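Local structure of probable manganase-dependent inorganic pyrophosphatase (Clostridium perfringens, 3L2B) at residues A[100-114]-A[118-132]. The protein probably hydrolyses inorganic pyrophosphate to phosphate, its CBS-containing regulatory region binding diadenosine tetraphosphate as activator and AMP as inhibitor. Residues are numbered along the deposited sequence; the frame is centred on the assembly and turned at random.
Sequences FPGKVVVAAMQAESL and ISEGDIAIAGDRAEI
Asp122 OD2 is gripped from opposite faces of its carboxylate by Lys103 NZ, in a salt bridge of 2.8 Å, and by Ser119 N. Asp122 closes a type II turn from Ser119 and leads into a parallel strand pair, 104-106 beside 123-126, in the mixed sheet of the DRTGG domain, where 104-106 is the outermost strand within this chain. OD1 of Asp122 takes a nearly straight bond from Lys103 N (2.7 Å, 174° at the hydrogen), arriving from above the plane, so both oxygens are engaged and the carboxylate's rotation is fixed. Lys103 lays CG against the acid because chi1 (60°) sets it between backbone N and carbonyl carbon; a bend at chi4 then brings NZ to OD2. Val105 bonds Ile123 O through N and Ile125 N through O, and Ala107 N continues the register to Ile125 O.

On one face Val104 CG1 meets Ile125 CD1 at 3.7 Å, near where Phe175 of the second subunit packs on Val104 and Val106. On the other, the side chains of Val105 and Ile118 slant across each other, CG1 against CG1. Ile118 CD1 touches both Ala107 CB and Leu114 CD2, and Ile118 also packs against Leu136 of helix 130-138. Leu114 crosses Ile132 at about a right angle, and Ile132 CD1 ends 3.6 Å from Leu114 CD1.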
ATOM      1  N   PHE A 100      20.798  -4.325  -1.245  1.00 47.02           N
ATOM      2  CA  PHE A 100      20.836  -3.505  -0.040  1.00 45.63           C
ATOM      3  C   PHE A 100      20.332  -4.339   1.132  1.00 45.39           C
ATOM      4  O   PHE A 100      19.154  -4.635   1.221  1.00 45.05           O
ATOM      5  CB  PHE A 100      19.997  -2.237  -0.245  1.00 44.31           C
ATOM      6  CG  PHE A 100      20.446  -1.441  -1.424  1.00 42.90           C
ATOM      7  CD1 PHE A 100      21.582  -0.666  -1.339  1.00 42.10           C
ATOM      8  CD2 PHE A 100      19.783  -1.533  -2.646  1.00 40.04           C
ATOM      9  CE1 PHE A 100      22.073   0.028  -2.463  1.00 44.90           C
ATOM     10  CE2 PHE A 100      20.241  -0.842  -3.763  1.00 42.15           C
ATOM     11  CZ  PHE A 100      21.395  -0.064  -3.684  1.00 42.86           C
ATOM     12  N   PRO A 101      21.233  -4.744   2.029  1.00 45.62           N
ATOM     13  CA  PRO A 101      20.893  -5.926   2.824  1.00 46.26           C
ATOM     14  C   PRO A 101      20.223  -5.684   4.185  1.00 45.95           C
ATOM     15  O   PRO A 101      19.694  -6.626   4.785  1.00 46.51           O
ATOM     16  CB  PRO A 101      22.255  -6.579   3.043  1.00 46.94           C
ATOM     17  CG  PRO A 101      23.190  -5.424   3.134  1.00 47.80           C
ATOM     18  CD  PRO A 101      22.655  -4.389   2.149  1.00 46.24           C
ATOM     19  N   GLY A 102      20.262  -4.457   4.683  1.00 44.93           N
ATOM     20  CA  GLY A 102      19.725  -4.195   6.029  1.00 44.70           C
ATOM     21  C   GLY A 102      18.267  -3.775   6.056  1.00 43.73           C
ATOM     22  O   GLY A 102      17.462  -4.167   5.225  1.00 42.56           O
ATOM     23  N   LYS A 103      17.958  -2.928   7.021  1.00 43.71           N
ATOM     24  CA  LYS A 103      16.603  -2.406   7.204  1.00 43.04           C
ATOM     25  C   LYS A 103      16.517  -0.938   6.816  1.00 41.69           C
ATOM     26  O   LYS A 103      17.511  -0.213   6.923  1.00 41.53           O
ATOM     27  CB  LYS A 103      16.173  -2.571   8.665  1.00 44.27           C
ATOM     28  CG  LYS A 103      17.055  -1.832   9.727  1.00 45.49           C
ATOM     29  CD  LYS A 103      16.434  -1.920  11.161  1.00 49.69           C
ATOM     30  CE  LYS A 103      17.378  -1.410  12.297  1.00 51.12           C
ATOM     31  NZ  LYS A 103      18.818  -1.826  12.121  1.00 51.74           N
ATOM     32  N   VAL A 104      15.322  -0.517   6.374  1.00 40.57           N
ATOM     33  CA  VAL A 104      15.025   0.905   6.152  1.00 39.43           C
ATOM     34  C   VAL A 104      14.712   1.564   7.482  1.00 40.28           C
ATOM     35  O   VAL A 104      13.984   1.042   8.276  1.00 40.82           O
ATOM     36  CB  VAL A 104      13.841   1.158   5.208  1.00 39.17           C
ATOM     37  CG1 VAL A 104      13.751   2.668   4.877  1.00 36.03           C
ATOM     38  CG2 VAL A 104      13.977   0.340   3.938  1.00 37.09           C
ATOM     39  N   VAL A 105      15.306   2.714   7.702  1.00 40.72           N
ATOM     40  CA  VAL A 105      15.202   3.411   8.948  1.00 41.96           C
ATOM     41  C   VAL A 105      15.256   4.892   8.672  1.00 42.97           C
ATOM     42  O   VAL A 105      16.100   5.378   7.892  1.00 43.97           O
ATOM     43  CB  VAL A 105      16.361   3.060   9.905  1.00 42.46           C
ATOM     44  CG1 VAL A 105      16.348   3.992  11.126  1.00 44.41           C
ATOM     45  CG2 VAL A 105      16.257   1.627  10.390  1.00 42.78           C
ATOM     46  N   VAL A 106      14.350   5.615   9.292  1.00 43.82           N
ATOM     47  CA  VAL A 106      14.399   7.073   9.236  1.00 45.17           C
ATOM     48  C   VAL A 106      15.409   7.527  10.274  1.00 47.36           C
ATOM     49  O   VAL A 106      15.308   7.187  11.461  1.00 47.98           O
ATOM     50  CB  VAL A 106      13.026   7.703   9.513  1.00 45.39           C
ATOM     51  CG1 VAL A 106      13.131   9.236   9.602  1.00 44.89           C
ATOM     52  CG2 VAL A 106      12.030   7.265   8.434  1.00 43.35           C
ATOM     53  N   ALA A 107      16.398   8.272   9.809  1.00 49.68           N
ATOM     54  CA  ALA A 107      17.419   8.826  10.688  1.00 52.52           C
ATOM     55  C   ALA A 107      16.937  10.168  11.233  1.00 55.41           C
ATOM     56  O   ALA A 107      17.290  11.215  10.693  1.00 57.44           O
ATOM     57  CB  ALA A 107      18.715   9.007   9.951  1.00 51.87           C
ATOM     58  N   ALA A 108      16.125  10.109  12.286  1.00 57.81           N
ATOM     59  CA  ALA A 108      15.519  11.296  12.931  1.00 60.26           C
ATOM     60  C   ALA A 108      16.346  11.799  14.116  1.00 61.78           C
ATOM     61  O   ALA A 108      16.286  12.965  14.497  1.00 62.72           O
ATOM     62  CB  ALA A 108      14.072  10.979  13.404  1.00 60.58           C
ATOM     63  N   MET A 109      17.139  10.902  14.669  1.00 62.94           N
ATOM     64  CA  MET A 109      17.819  11.144  15.935  1.00 64.35           C
ATOM     65  C   MET A 109      18.960  12.179  15.781  1.00 64.23           C
ATOM     66  O   MET A 109      19.123  12.793  14.724  1.00 64.80           O
ATOM     67  CB  MET A 109      18.338   9.811  16.505  1.00 64.90           C
ATOM     68  CG  MET A 109      17.361   8.613  16.314  1.00 67.23           C
ATOM     69  SD  MET A 109      17.718   7.652  14.791  1.00 72.90           S
ATOM     70  CE  MET A 109      16.419   6.414  14.707  1.00 71.04           C
ATOM     71  N   GLN A 110      19.721  12.380  16.853  1.00 64.25           N
ATOM     72  CA  GLN A 110      20.942  13.204  16.824  1.00 64.06           C
ATOM     73  C   GLN A 110      22.129  12.331  16.430  1.00 63.00           C
ATOM     74  O   GLN A 110      22.184  11.151  16.775  1.00 62.33           O
ATOM     75  CB  GLN A 110      21.229  13.850  18.187  1.00 65.01           C
ATOM     76  CG  GLN A 110      20.420  15.101  18.478  1.00 67.34           C
ATOM     77  CD  GLN A 110      20.955  15.871  19.681  1.00 70.76           C
ATOM     78  OE1 GLN A 110      21.490  15.284  20.626  1.00 72.26           O
ATOM     79  NE2 GLN A 110      20.801  17.193  19.654  1.00 73.51           N
ATOM     80  N   ALA A 111      23.092  12.939  15.749  1.00 62.15           N
ATOM     81  CA  ALA A 111      24.240  12.212  15.159  1.00 61.72           C
ATOM     82  C   ALA A 111      24.810  11.076  16.043  1.00 61.60           C
ATOM     83  O   ALA A 111      25.072   9.969  15.574  1.00 61.86           O
ATOM     84  CB  ALA A 111      25.349  13.192  14.776  1.00 61.87           C
ATOM     85  N   GLU A 112      24.956  11.353  17.330  1.00 61.17           N
ATOM     86  CA  GLU A 112      25.627  10.437  18.268  1.00 61.35           C
ATOM     87  C   GLU A 112      24.760   9.226  18.578  1.00 59.61           C
ATOM     88  O   GLU A 112      25.252   8.167  18.932  1.00 60.07           O
ATOM     89  CB  GLU A 112      25.991  11.153  19.592  1.00 62.25           C
ATOM     90  CG  GLU A 112      26.460  12.621  19.446  1.00 65.26           C
ATOM     91  CD  GLU A 112      25.285  13.611  19.281  1.00 68.48           C
ATOM     92  OE1 GLU A 112      24.487  13.770  20.242  1.00 70.17           O
ATOM     93  OE2 GLU A 112      25.160  14.215  18.179  1.00 69.80           O
ATOM     94  N   SER A 113      23.458   9.411  18.438  1.00 57.85           N
ATOM     95  CA  SER A 113      22.462   8.380  18.771  1.00 57.32           C
ATOM     96  C   SER A 113      22.177   7.447  17.606  1.00 55.91           C
ATOM     97  O   SER A 113      21.578   6.385  17.781  1.00 55.72           O
ATOM     98  CB  SER A 113      21.147   9.033  19.213  1.00 57.44           C
ATOM     99  OG  SER A 113      21.392  10.006  20.217  1.00 58.19           O
ATOM    100  N   LEU A 114      22.608   7.848  16.416  1.00 54.25           N
ATOM    101  CA  LEU A 114      22.297   7.071  15.199  1.00 53.60           C
ATOM    102  C   LEU A 114      22.770   5.647  15.319  1.00 53.68           C
ATOM    103  O   LEU A 114      22.106   4.735  14.862  1.00 53.32           O
ATOM    104  CB  LEU A 114      22.913   7.703  13.948  1.00 53.08           C
ATOM    105  CG  LEU A 114      22.301   9.045  13.562  1.00 52.10           C
ATOM    106  CD1 LEU A 114      23.195   9.717  12.533  1.00 53.05           C
ATOM    107  CD2 LEU A 114      20.862   8.855  13.050  1.00 51.36           C
ATOM    108  N   ILE A 118      20.835   2.185  13.828  1.00 53.16           N
ATOM    109  CA  ILE A 118      21.294   2.066  12.462  1.00 51.86           C
ATOM    110  C   ILE A 118      22.594   1.294  12.424  1.00 51.93           C
ATOM    111  O   ILE A 118      23.507   1.527  13.192  1.00 52.48           O
ATOM    112  CB  ILE A 118      21.420   3.453  11.793  1.00 51.60           C
ATOM    113  CG1 ILE A 118      20.038   4.112  11.715  1.00 50.96           C
ATOM    114  CG2 ILE A 118      22.052   3.325  10.386  1.00 49.98           C
ATOM    115  CD1 ILE A 118      20.030   5.547  11.227  1.00 49.33           C
ATOM    116  N   SER A 119      22.648   0.386  11.479  1.00 51.23           N
ATOM    117  CA  SER A 119      23.602  -0.701  11.490  1.00 51.74           C
ATOM    118  C   SER A 119      24.176  -0.913  10.071  1.00 50.59           C
ATOM    119  O   SER A 119      23.479  -0.702   9.059  1.00 47.96           O
ATOM    120  CB  SER A 119      22.828  -1.939  11.956  1.00 52.43           C
ATOM    121  OG  SER A 119      23.667  -2.911  12.500  1.00 57.15           O
ATOM    122  N   GLU A 120      25.443  -1.313   9.999  1.00 50.35           N
ATOM    123  CA  GLU A 120      26.082  -1.604   8.689  1.00 49.59           C
ATOM    124  C   GLU A 120      25.119  -2.344   7.764  1.00 47.51           C
ATOM    125  O   GLU A 120      24.588  -3.390   8.104  1.00 47.23           O
ATOM    126  CB  GLU A 120      27.419  -2.387   8.849  1.00 51.26           C
ATOM    127  CG  GLU A 120      27.960  -3.018   7.519  1.00 53.87           C
ATOM    128  CD  GLU A 120      29.473  -3.265   7.495  1.00 57.71           C
ATOM    129  OE1 GLU A 120      30.153  -3.038   8.510  1.00 59.57           O
ATOM    130  OE2 GLU A 120      29.991  -3.679   6.438  1.00 61.32           O
ATOM    131  N   GLY A 121      24.888  -1.768   6.590  1.00 46.02           N
ATOM    132  CA  GLY A 121      24.042  -2.391   5.568  1.00 44.63           C
ATOM    133  C   GLY A 121      22.633  -1.860   5.487  1.00 43.15           C
ATOM    134  O   GLY A 121      21.870  -2.152   4.536  1.00 41.84           O
ATOM    135  N   ASP A 122      22.271  -1.071   6.485  1.00 42.69           N
ATOM    136  CA  ASP A 122      20.922  -0.501   6.527  1.00 42.39           C
ATOM    137  C   ASP A 122      20.690   0.494   5.394  1.00 42.29           C
ATOM    138  O   ASP A 122      21.629   0.959   4.726  1.00 42.01           O
ATOM    139  CB  ASP A 122      20.610   0.119   7.901  1.00 42.46           C
ATOM    140  CG  ASP A 122      20.295  -0.945   8.953  1.00 44.32           C
ATOM    141  OD1 ASP A 122      20.055  -2.135   8.612  1.00 46.12           O
ATOM    142  OD2 ASP A 122      20.308  -0.601  10.136  1.00 50.12           O
ATOM    143  N   ILE A 123      19.414   0.776   5.175  1.00 41.90           N
ATOM    144  CA  ILE A 123      18.980   1.863   4.311  1.00 41.98           C
ATOM    145  C   ILE A 123      18.452   2.981   5.182  1.00 42.35           C
ATOM    146  O   ILE A 123      17.438   2.831   5.900  1.00 44.04           O
ATOM    147  CB  ILE A 123      17.890   1.391   3.343  1.00 41.28           C
ATOM    148  CG1 ILE A 123      18.425   0.218   2.498  1.00 41.91           C
ATOM    149  CG2 ILE A 123      17.462   2.498   2.427  1.00 40.72           C
ATOM    150  CD1 ILE A 123      18.305  -1.109   3.134  1.00 38.40           C
ATOM    151  N   ALA A 124      19.132   4.112   5.113  1.00 42.43           N
ATOM    152  CA  ALA A 124      18.830   5.261   5.969  1.00 42.17           C
ATOM    153  C   ALA A 124      18.208   6.406   5.217  1.00 42.23           C
ATOM    154  O   ALA A 124      18.739   6.887   4.247  1.00 43.20           O
ATOM    155  CB  ALA A 124      20.086   5.740   6.684  1.00 41.91           C
ATOM    156  N   ILE A 125      17.061   6.844   5.701  1.00 43.32           N
ATOM    157  CA  ILE A 125      16.412   8.023   5.173  1.00 43.65           C
ATOM    158  C   ILE A 125      16.772   9.178   6.069  1.00 45.09           C
ATOM    159  O   ILE A 125      16.518   9.143   7.256  1.00 44.87           O
ATOM    160  CB  ILE A 125      14.901   7.853   5.126  1.00 43.85           C
ATOM    161  CG1 ILE A 125      14.536   6.738   4.144  1.00 41.38           C
ATOM    162  CG2 ILE A 125      14.270   9.159   4.759  1.00 43.56           C
ATOM    163  CD1 ILE A 125      13.129   6.232   4.322  1.00 42.06           C
ATOM    164  N   ALA A 126      17.396  10.191   5.472  1.00 46.87           N
ATOM    165  CA  ALA A 126      18.018  11.294   6.203  1.00 48.18           C
ATOM    166  C   ALA A 126      17.713  12.627   5.578  1.00 49.98           C
ATOM    167  O   ALA A 126      17.445  12.725   4.383  1.00 49.87           O
ATOM    168  CB  ALA A 126      19.542  11.111   6.233  1.00 48.49           C
ATOM    169  N   GLY A 127      17.799  13.661   6.401  1.00 52.22           N
ATOM    170  CA  GLY A 127      17.636  15.036   5.939  1.00 55.12           C
ATOM    171  C   GLY A 127      18.912  15.695   5.452  1.00 57.45           C
ATOM    172  O   GLY A 127      19.897  15.040   5.121  1.00 56.95           O
ATOM    173  N   ASP A 128      18.856  17.022   5.473  1.00 60.90           N
ATOM    174  CA  ASP A 128      19.857  17.935   4.898  1.00 63.54           C
ATOM    175  C   ASP A 128      21.125  18.003   5.748  1.00 64.40           C
ATOM    176  O   ASP A 128      22.191  18.453   5.283  1.00 65.99           O
ATOM    177  CB  ASP A 128      19.249  19.350   4.806  1.00 65.51           C
ATOM    178  CG  ASP A 128      19.897  20.215   3.738  1.00 69.07           C
ATOM    179  OD1 ASP A 128      21.067  19.966   3.357  1.00 72.36           O
ATOM    180  OD2 ASP A 128      19.223  21.167   3.281  1.00 72.66           O
ATOM    181  N   ARG A 129      21.011  17.575   6.997  1.00 64.07           N
ATOM    182  CA  ARG A 129      22.111  17.725   7.947  1.00 64.56           C
ATOM    183  C   ARG A 129      23.327  16.927   7.492  1.00 64.21           C
ATOM    184  O   ARG A 129      23.256  15.700   7.359  1.00 64.06           O
ATOM    185  CB  ARG A 129      21.673  17.291   9.360  1.00 64.45           C
ATOM    186  CG  ARG A 129      20.571  18.167   9.996  1.00 66.84           C
ATOM    187  CD  ARG A 129      20.316  17.779  11.473  1.00 70.22           C
ATOM    188  NE  ARG A 129      21.541  17.878  12.289  1.00 73.09           N
ATOM    189  CZ  ARG A 129      21.697  17.366  13.511  1.00 75.26           C
ATOM    190  NH1 ARG A 129      20.710  16.701  14.112  1.00 76.03           N
ATOM    191  NH2 ARG A 129      22.861  17.514  14.134  1.00 77.07           N
ATOM    192  N   ALA A 130      24.440  17.626   7.257  1.00 64.46           N
ATOM    193  CA  ALA A 130      25.706  16.980   6.828  1.00 64.04           C
ATOM    194  C   ALA A 130      26.351  16.163   7.952  1.00 62.71           C
ATOM    195  O   ALA A 130      27.084  15.207   7.687  1.00 63.05           O
ATOM    196  CB  ALA A 130      26.716  18.011   6.287  1.00 65.02           C
ATOM    197  N   GLU A 131      26.071  16.543   9.196  1.00 61.29           N
ATOM    198  CA  GLU A 131      26.605  15.823  10.358  1.00 60.49           C
ATOM    199  C   GLU A 131      26.014  14.423  10.371  1.00 58.31           C
ATOM    200  O   GLU A 131      26.721  13.451  10.581  1.00 58.79           O
ATOM    201  CB  GLU A 131      26.300  16.539  11.696  1.00 60.75           C
ATOM    202  CG  GLU A 131      26.880  15.778  12.924  1.00 63.23           C
ATOM    203  CD  GLU A 131      26.789  16.544  14.271  1.00 67.34           C
ATOM    204  OE1 GLU A 131      25.878  17.396  14.452  1.00 68.79           O
ATOM    205  OE2 GLU A 131      27.632  16.262  15.160  1.00 69.21           O
ATOM    206  N   ILE A 132      24.705  14.354  10.131  1.00 56.17           N
ATOM    207  CA  ILE A 132      23.965  13.097  10.107  1.00 53.94           C
ATOM    208  C   ILE A 132      24.408  12.264   8.923  1.00 53.11           C
ATOM    209  O   ILE A 132      24.661  11.068   9.037  1.00 52.08           O
ATOM    210  CB  ILE A 132      22.428  13.346  10.001  1.00 54.16           C
ATOM    211  CG1 ILE A 132      21.899  13.986  11.297  1.00 53.92           C
ATOM    212  CG2 ILE A 132      21.685  12.071   9.728  1.00 51.74           C
ATOM    213  CD1 ILE A 132      22.271  13.194  12.546  1.00 54.42           C
TER
HETATM  214  O   HOH W   1      17.754  15.505  14.304  1.00 77.75           O